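PDB 4WUI: N-(5'-phosphoribosyl)anthranilate isomerase from Jonesia denitrificans, which probably catalyses the isomerisation of N-(5-phospho-beta-D-ribosyl)anthranilate to 1-(2-carboxyphenylamino)-1-deoxy-D-ribulose 5-phosphate, the third step of tryptophan synthesis from chorismate. Local coordinates for residues Met4-Cys9 with Gln198-Val203; Leu60-Ala63 with Asp69-Ala72; His136-Ala141 with Pro160-Asp165. All coordinates share one frame; numbering follows the deposited sequence. Where two conformers were deposited one is given.

Contact 1. Residues Met4-Cys9 with Gln198-Val203; sequences MYIKVC and QAARGV
Ile6 CD1 lies 4.0 Å from Ala200 CB and is also bordered by the side chain of Arg201. The isoleucine gets there by an extended end (chi2 172°), which carries CD1 straight out from strand 5-8 to the helix. Arg201 sets out along the flank of the helix: its CB is still more than 5 Å from Ile6 CD1, but CG, set beside the backbone N (chi1 -74°), turns the chain toward the strand, and from there it runs extended to NE. Along this run CG passes 4.3 Å from Ile6 CD1, CD stays further off, more than 4.5 Å from that methyl, and NE returns to within 4.2 Å of it, the guanidinium standing obliquely to it. Strand 5-8 is the first of the eight parallel strands of the (beta/alpha)8 barrel and helix 190-204 is the last helix of the chain, so the packing brings the two ends of the fold together; Ile167 of helix 163-170 also packs on Ala200. The terminal nitrogens have polar partners: NH1 bonds to Ala23 O, while NH2 bonds to His24 O and also donates to a water at 2.8 Å that lies in the guanidinium plane at its edge. That water in turn donates to Met4 O, 2.8 Å away, bridging the helix side chain to the backbone just before the strand.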
loop_
_atom_site.group_PDB
_atom_site.type_symbol
_atom_site.label_atom_id
_atom_site.label_comp_id
_atom_site.label_asym_id
_atom_site.label_seq_id
_atom_site.Cartn_x
_atom_site.Cartn_y
_atom_site.Cartn_z
ATOM N N MET A 4 12.601 2.505 6.021
ATOM C CA MET A 4 11.248 2.014 6.312
ATOM C C MET A 4 10.309 2.653 5.316
ATOM O O MET A 4 9.985 3.812 5.483
ATOM C CB MET A 4 10.824 2.489 7.707
ATOM C CG MET A 4 9.304 2.404 8.027
ATOM S SD MET A 4 8.708 0.771 7.879
ATOM C CE MET A 4 9.982 -0.055 8.916
ATOM N N TYR A 5 9.921 1.947 4.273
ATOM C CA TYR A 5 9.084 2.539 3.226
ATOM C C TYR A 5 7.657 2.727 3.736
ATOM O O TYR A 5 7.102 1.805 4.304
ATOM C CB TYR A 5 9.120 1.624 2.029
ATOM C CG TYR A 5 8.548 2.133 0.733
ATOM C CD1 TYR A 5 9.352 2.694 -0.248
ATOM C CD2 TYR A 5 7.216 2.002 0.433
ATOM C CE1 TYR A 5 8.867 3.065 -1.486
ATOM C CE2 TYR A 5 6.707 2.384 -0.801
ATOM C CZ TYR A 5 7.542 2.896 -1.768
ATOM O OH TYR A 5 7.006 3.163 -2.990
ATOM N N ILE A 6 7.079 3.908 3.519
ATOM C CA ILE A 6 5.721 4.201 3.983
ATOM C C ILE A 6 4.824 4.548 2.804
ATOM O O ILE A 6 5.070 5.537 2.107
ATOM C CB ILE A 6 5.688 5.354 4.993
ATOM C CG1 ILE A 6 6.498 4.991 6.250
ATOM C CG2 ILE A 6 4.250 5.701 5.342
ATOM C CD1 ILE A 6 6.684 6.149 7.248
ATOM N N LYS A 7 3.792 3.734 2.611
ATOM C CA LYS A 7 2.754 3.995 1.624
ATOM C C LYS A 7 1.446 4.325 2.320
ATOM O O LYS A 7 1.009 3.596 3.202
ATOM C CB LYS A 7 2.540 2.775 0.731
ATOM C CG LYS A 7 1.400 2.991 -0.275
ATOM C CD LYS A 7 1.471 2.008 -1.416
ATOM C CE LYS A 7 0.196 1.845 -2.157
ATOM N NZ LYS A 7 -0.668 0.800 -1.547
ATOM N N VAL A 8 0.815 5.410 1.874
ATOM C CA VAL A 8 -0.561 5.709 2.240
ATOM C C VAL A 8 -1.409 5.362 1.025
ATOM O O VAL A 8 -1.157 5.846 -0.083
ATOM C CB VAL A 8 -0.747 7.166 2.643
ATOM C CG1 VAL A 8 -2.159 7.348 3.161
ATOM C CG2 VAL A 8 0.295 7.562 3.707
ATOM N N CYS A 9 -2.389 4.493 1.237
ATOM C CA CYS A 9 -3.186 3.964 0.144
ATOM C C CYS A 9 -4.585 4.540 0.145
ATOM O O CYS A 9 -5.137 4.857 1.179
ATOM C CB CYS A 9 -3.251 2.437 0.225
ATOM S SG CYS A 9 -3.728 1.713 -1.367
ATOM N N GLN A 198 4.853 10.104 12.062
ATOM C CA GLN A 198 5.640 10.401 13.248
ATOM C C GLN A 198 5.859 9.138 14.072
ATOM O O GLN A 198 6.969 8.846 14.509
ATOM C CB GLN A 198 4.955 11.458 14.092
ATOM C CG GLN A 198 5.727 11.790 15.352
ATOM C CD GLN A 198 5.073 12.904 16.118
ATOM O OE1 GLN A 198 4.860 13.985 15.578
ATOM N NE2 GLN A 198 4.757 12.664 17.376
ATOM N N ALA A 199 4.809 8.388 14.315
ATOM C CA ALA A 199 4.903 7.169 15.101
ATOM C C ALA A 199 5.829 6.151 14.430
ATOM O O ALA A 199 6.664 5.506 15.089
ATOM C CB ALA A 199 3.524 6.561 15.324
ATOM N N ALA A 200 5.686 5.994 13.116
ATOM C CA ALA A 200 6.439 4.988 12.370
ATOM C C ALA A 200 7.936 5.355 12.343
ATOM O O ALA A 200 8.795 4.496 12.542
ATOM C CB ALA A 200 5.893 4.864 10.974
ATOM N N ARG A 201 8.258 6.611 12.053
ATOM C CA ARG A 201 9.647 7.036 11.945
ATOM C C ARG A 201 10.316 7.174 13.286
ATOM O O ARG A 201 11.548 7.136 13.385
ATOM C CB ARG A 201 9.750 8.346 11.205
ATOM C CG ARG A 201 9.520 8.113 9.781
ATOM C CD ARG A 201 9.975 9.283 8.946
ATOM N NE ARG A 201 9.755 8.926 7.562
ATOM C CZ ARG A 201 9.190 9.706 6.655
ATOM N NH1 ARG A 201 8.821 10.978 6.908
ATOM N NH2 ARG A 201 9.024 9.198 5.451
ATOM N N GLY A 202 9.526 7.328 14.328
ATOM C CA GLY A 202 10.071 7.476 15.650
ATOM C C GLY A 202 10.671 6.202 16.155
ATOM O O GLY A 202 11.405 6.248 17.126
ATOM N N VAL A 203 10.392 5.069 15.510
ATOM C CA VAL A 203 10.984 3.801 15.920
ATOM C C VAL A 203 12.469 3.850 15.636
ATOM O O VAL A 203 13.267 3.611 16.531
ATOM C CB VAL A 203 10.312 2.588 15.232
ATOM C CG1 VAL A 203 11.030 1.284 15.632
ATOM C CG2 VAL A 203 8.830 2.531 15.566
HETATM O O HOH W 1 9.965 6.605 4.920
#

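Contact 2. Residues Leu60-Ala63 with Asp69-Ala72; sequences LVVA and DALA
Ala70 CB faces Val62 CG2 at 4.0 Å, a methyl-to-methyl contact within the beta-alpha-beta unit formed by strand 57-62, helix 67-77 and strand 81-84. In a (beta/alpha)8 barrel such a unit is a right-handed crossover, and here the helix lies against the outer surface of the strand that leads into it. The small alanine allows a close approach of the backbones: the CA atoms of Val62 and Ala70 are 7.0 Å apart. Val62 presents both methyls to the helix. CG2 stands between the backbone N and the carbonyl carbon, and CG1, beside the backbone N (chi1 -67°), lies 4.3 Å from Ala70 CB.

Leu60, two residues earlier on the same face of the strand, reaches the helix with CD2 and also closes up against its neighbour, Leu60 CD2 being 4.2 Å from Val62 CG1. Around this small apolar patch stand further residues of the helix, strand 81-84 and the adjoining loops: Leu60 packs on Leu73 and Ala74 of the helix and on Val79, while Val62 is flanked by Leu82, Leu84 and Tyr88. Backbone bonds from Leu60 and Val62 to strand 81-84 hold the strand in the sheet, and Val61 turns to the barrel interior, where it meets Gln83 and Cys9. On the helix side Leu60 touches the backbone of Ala70 instead of its methyl: CD2 sits 3.9 Å from Ala70 O, with an angle of about 140° at the oxygen between Ala70 C and Leu60 CD2.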
loop_
_atom_site.group_PDB
_atom_site.type_symbol
_atom_site.label_atom_id
_atom_site.label_comp_id
_atom_site.label_asym_id
_atom_site.label_seq_id
_atom_site.Cartn_x
_atom_site.Cartn_y
_atom_site.Cartn_z
ATOM N N LEU A 60 -1.186 2.727 -8.818
ATOM C CA LEU A 60 -2.546 2.376 -9.215
ATOM C C LEU A 60 -2.875 1.048 -8.569
ATOM O O LEU A 60 -2.176 0.055 -8.793
ATOM C CB LEU A 60 -2.661 2.265 -10.733
ATOM C CG LEU A 60 -3.996 1.753 -11.242
ATOM C CD1 LEU A 60 -5.116 2.756 -10.915
ATOM C CD2 LEU A 60 -3.960 1.500 -12.722
ATOM N N VAL A 61 -3.946 1.027 -7.769
ATOM C CA VAL A 61 -4.340 -0.167 -7.035
ATOM C C VAL A 61 -5.629 -0.717 -7.625
ATOM O O VAL A 61 -6.646 -0.024 -7.623
ATOM C CB VAL A 61 -4.524 0.161 -5.531
ATOM C CG1 VAL A 61 -4.927 -1.054 -4.768
ATOM C CG2 VAL A 61 -3.272 0.793 -4.949
ATOM N N VAL A 62 -5.584 -1.934 -8.170
ATOM C CA VAL A 62 -6.736 -2.562 -8.789
ATOM C C VAL A 62 -7.066 -3.889 -8.118
ATOM O O VAL A 62 -6.234 -4.506 -7.444
ATOM C CB VAL A 62 -6.523 -2.778 -10.311
ATOM C CG1 VAL A 62 -6.471 -1.447 -11.029
ATOM C CG2 VAL A 62 -5.240 -3.578 -10.573
ATOM N N ALA A 63 -8.294 -4.334 -8.328
ATOM C CA ALA A 63 -8.806 -5.551 -7.708
ATOM C C ALA A 63 -9.576 -6.450 -8.670
ATOM O O ALA A 63 -9.389 -7.662 -8.662
ATOM C CB ALA A 63 -9.691 -5.201 -6.510
ATOM N N ASP A 69 -6.733 -4.409 -19.190
ATOM C CA ASP A 69 -7.293 -3.093 -18.929
ATOM C C ASP A 69 -6.552 -2.377 -17.801
ATOM O O ASP A 69 -6.376 -1.159 -17.859
ATOM C CB ASP A 69 -8.774 -3.194 -18.557
ATOM C CG ASP A 69 -9.673 -3.568 -19.709
ATOM O OD1 ASP A 69 -9.217 -3.646 -20.872
ATOM O OD2 ASP A 69 -10.892 -3.686 -19.436
ATOM N N ALA A 70 -6.137 -3.129 -16.791
ATOM C CA ALA A 70 -5.386 -2.547 -15.700
ATOM C C ALA A 70 -4.056 -2.002 -16.181
ATOM O O ALA A 70 -3.615 -0.924 -15.770
ATOM C CB ALA A 70 -5.191 -3.554 -14.584
ATOM N N LEU A 71 -3.400 -2.753 -17.069
ATOM C CA LEU A 71 -2.162 -2.295 -17.683
ATOM C C LEU A 71 -2.381 -1.023 -18.479
ATOM O O LEU A 71 -1.613 -0.069 -18.385
ATOM C CB LEU A 71 -1.588 -3.393 -18.570
ATOM C CG LEU A 71 -0.892 -4.517 -17.824
ATOM C CD1 LEU A 71 -0.723 -5.718 -18.741
ATOM C CD2 LEU A 71 0.456 -4.053 -17.286
ATOM N N ALA A 72 -3.440 -1.002 -19.284
ATOM C CA ALA A 72 -3.750 0.183 -20.083
ATOM C C ALA A 72 -3.983 1.396 -19.183
ATOM O O ALA A 72 -3.544 2.513 -19.501
ATOM C CB ALA A 72 -4.951 -0.073 -20.977
#

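Contact 3. Residues His136-Ala141 with Pro160-Asp165; sequences HTWDFA and PDNVAD
The carboxylate of Asp165 accepts a hydrogen bond from the backbone of Trp138, whose N lies 2.8 Å from Asp165 OD2. The bond is nearly straight at the hydrogen (168°), yet the donor stands above the carboxylate, 49° out of its plane. With CG anti to the backbone N (chi1 -172°), the aspartate stretches from helix 163-170 to the loop. Two conformers of Asp165 were modelled, and the geometry given here is that of one of them.

Two carbons also touch this oxygen, one from each residue of the peptide link whose N-H it accepts: Thr137 CA is 3.5 Å from Asp165 OD2, and Trp138 CB approaches that oxygen equally closely.

The indole makes only a distant approach to the other segment. The six-membered ring of Trp138 offers CZ3 to Asn162 ND2 at 4.5 Å, in an oblique approach; the indole also packs on Ala166 and Thr169 of the helix and on Ala132 and Leu158 of neighbouring loops. Both polar groups have their partners in other directions: Trp138 NE1 bonds to Thr170 OG1, whereas the amide of Asn162 is held by Gly157 O through ND2 and by Thr159 N through OD1.

Within the loop, Asp139 is the centre of an inverse gamma turn, with a weak bond from Phe140 N to Trp138 O.

The loop between strands 124-128 and 152-155 is thus tied to helix 163-170 through both main chain and indole. Because Asp165 lies near the N-terminal end of that helix, the helix dipole would probably favour its negative charge, and the peptide N-H bonded to OD2 in the conformer described may add to this, though it comes from above the carboxylate plane.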
loop_
_atom_site.group_PDB
_atom_site.type_symbol
_atom_site.label_atom_id
_atom_site.label_comp_id
_atom_site.label_asym_id
_atom_site.label_seq_id
_atom_site.Cartn_x
_atom_site.Cartn_y
_atom_site.Cartn_z
ATOM N N HIS A 136 -4.671 -5.658 22.351
ATOM C CA HIS A 136 -4.074 -4.455 22.942
ATOM C C HIS A 136 -2.680 -4.202 22.397
ATOM O O HIS A 136 -2.227 -3.047 22.307
ATOM C CB HIS A 136 -3.992 -4.594 24.467
ATOM C CG HIS A 136 -5.294 -4.389 25.169
ATOM N ND1 HIS A 136 -6.443 -3.992 24.517
ATOM C CD2 HIS A 136 -5.622 -4.506 26.476
ATOM C CE1 HIS A 136 -7.429 -3.893 25.390
ATOM N NE2 HIS A 136 -6.956 -4.198 26.587
ATOM N N THR A 137 -1.972 -5.287 22.072
ATOM C CA THR A 137 -0.644 -5.179 21.509
ATOM C C THR A 137 -0.556 -5.995 20.214
ATOM O O THR A 137 -1.325 -6.937 20.020
ATOM C CB THR A 137 0.460 -5.610 22.538
ATOM O OG1 THR A 137 0.323 -7.000 22.865
ATOM C CG2 THR A 137 0.379 -4.779 23.831
ATOM N N TRP A 138 0.385 -5.624 19.348
ATOM C CA TRP A 138 0.507 -6.180 18.007
ATOM C C TRP A 138 0.901 -7.655 18.074
ATOM O O TRP A 138 1.888 -7.998 18.736
ATOM C CB TRP A 138 1.555 -5.397 17.233
ATOM C CG TRP A 138 1.785 -5.888 15.856
ATOM C CD1 TRP A 138 2.869 -6.639 15.424
ATOM C CD2 TRP A 138 0.952 -5.701 14.715
ATOM N NE1 TRP A 138 2.743 -6.910 14.093
ATOM C CE2 TRP A 138 1.583 -6.338 13.622
ATOM C CE3 TRP A 138 -0.256 -5.025 14.493
ATOM C CZ2 TRP A 138 1.020 -6.330 12.336
ATOM C CZ3 TRP A 138 -0.798 -5.004 13.214
ATOM C CH2 TRP A 138 -0.166 -5.659 12.163
ATOM N N ASP A 139 0.180 -8.525 17.362
ATOM C CA ASP A 139 0.434 -9.952 17.436
ATOM C C ASP A 139 1.562 -10.317 16.483
ATOM O O ASP A 139 1.322 -10.813 15.374
ATOM C CB ASP A 139 -0.815 -10.763 17.143
ATOM C CG ASP A 139 -0.591 -12.242 17.369
ATOM O OD1 ASP A 139 0.517 -12.657 17.798
ATOM O OD2 ASP A 139 -1.547 -12.980 17.134
ATOM N N PHE A 140 2.796 -10.093 16.912
ATOM C CA PHE A 140 3.924 -10.331 16.029
ATOM C C PHE A 140 4.093 -11.812 15.707
ATOM O O PHE A 140 4.751 -12.150 14.710
ATOM C CB PHE A 140 5.219 -9.678 16.496
ATOM C CG PHE A 140 5.760 -10.138 17.837
ATOM C CD1 PHE A 140 6.655 -11.218 17.912
ATOM C CD2 PHE A 140 5.485 -9.420 18.993
ATOM C CE1 PHE A 140 7.227 -11.552 19.131
ATOM C CE2 PHE A 140 6.068 -9.758 20.212
ATOM C CZ PHE A 140 6.935 -10.835 20.280
ATOM N N ALA A 141 3.480 -12.707 16.479
ATOM C CA ALA A 141 3.514 -14.119 16.166
ATOM C C ALA A 141 2.830 -14.449 14.865
ATOM O O ALA A 141 3.113 -15.492 14.266
ATOM C CB ALA A 141 2.917 -14.933 17.258
ATOM N N PRO A 160 -2.105 5.036 13.656
ATOM C CA PRO A 160 -1.087 5.724 14.456
ATOM C C PRO A 160 -0.932 5.079 15.834
ATOM O O PRO A 160 0.134 5.212 16.425
ATOM C CB PRO A 160 -1.614 7.173 14.556
ATOM C CG PRO A 160 -2.461 7.312 13.331
ATOM C CD PRO A 160 -3.117 5.967 13.138
ATOM N N ASP A 161 -1.979 4.433 16.361
ATOM C CA ASP A 161 -1.933 3.833 17.679
ATOM C C ASP A 161 -1.161 2.527 17.752
ATOM O O ASP A 161 -0.652 2.204 18.829
ATOM C CB ASP A 161 -3.348 3.589 18.202
ATOM C CG ASP A 161 -4.055 4.849 18.619
ATOM O OD1 ASP A 161 -3.390 5.806 19.042
ATOM O OD2 ASP A 161 -5.309 4.892 18.564
ATOM N N ASN A 162 -1.075 1.765 16.660
ATOM C CA ASN A 162 -0.388 0.477 16.698
ATOM C C ASN A 162 0.883 0.394 15.859
ATOM O O ASN A 162 1.592 -0.607 15.932
ATOM C CB ASN A 162 -1.316 -0.702 16.362
ATOM C CG ASN A 162 -1.834 -0.674 14.957
ATOM O OD1 ASN A 162 -1.250 -0.054 14.104
ATOM N ND2 ASN A 162 -2.958 -1.365 14.719
ATOM N N VAL A 163 1.203 1.419 15.073
ATOM C CA VAL A 163 2.244 1.227 14.087
ATOM C C VAL A 163 3.629 1.151 14.726
ATOM O O VAL A 163 4.478 0.408 14.229
ATOM C CB VAL A 163 2.194 2.278 12.957
ATOM C CG1 VAL A 163 2.500 3.680 13.454
ATOM C CG2 VAL A 163 3.116 1.873 11.827
ATOM N N ALA A 164 3.894 1.909 15.799
ATOM C CA ALA A 164 5.215 1.809 16.418
ATOM C C ALA A 164 5.453 0.376 16.928
ATOM O O ALA A 164 6.528 -0.187 16.757
ATOM C CB ALA A 164 5.395 2.829 17.533
ATOM N N ASP A 165 4.447 -0.184 17.585
ATOM C CA ASP A 165 4.487 -1.555 18.091
ATOM C C ASP A 165 4.723 -2.519 16.922
ATOM O O ASP A 165 5.641 -3.348 16.964
ATOM C CB ASP A 165 3.154 -1.804 18.805
ATOM C CG ASP A 165 3.083 -3.120 19.578
ATOM O OD1 ASP A 165 4.083 -3.862 19.707
ATOM O OD2 ASP A 165 1.964 -3.382 20.088
#

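In the fold
Contacts 1 and 2 are both buried and apolar at their centres, each setting a strand of the barrel against a surrounding helix, but they lie on opposite sides of the chain's centre, about 25 Å apart between centres. They nevertheless meet through the barrel interior, where Cys9 SG packs on Val61 CG2 at 3.7 Å. Contact 3 is peripheral and only partly buried; it joins a loop to helix 163-170 and combines a carboxylate-to-peptide hydrogen bond with packing of an indole. Contacts 1 and 3 are neighbours through helices 190-204 and 163-170, with Ala199 CB 3.6 Å from Val163 CG1. Contact 2, about 18 Å from contact 3 at nearest atoms, is separate from that pairing.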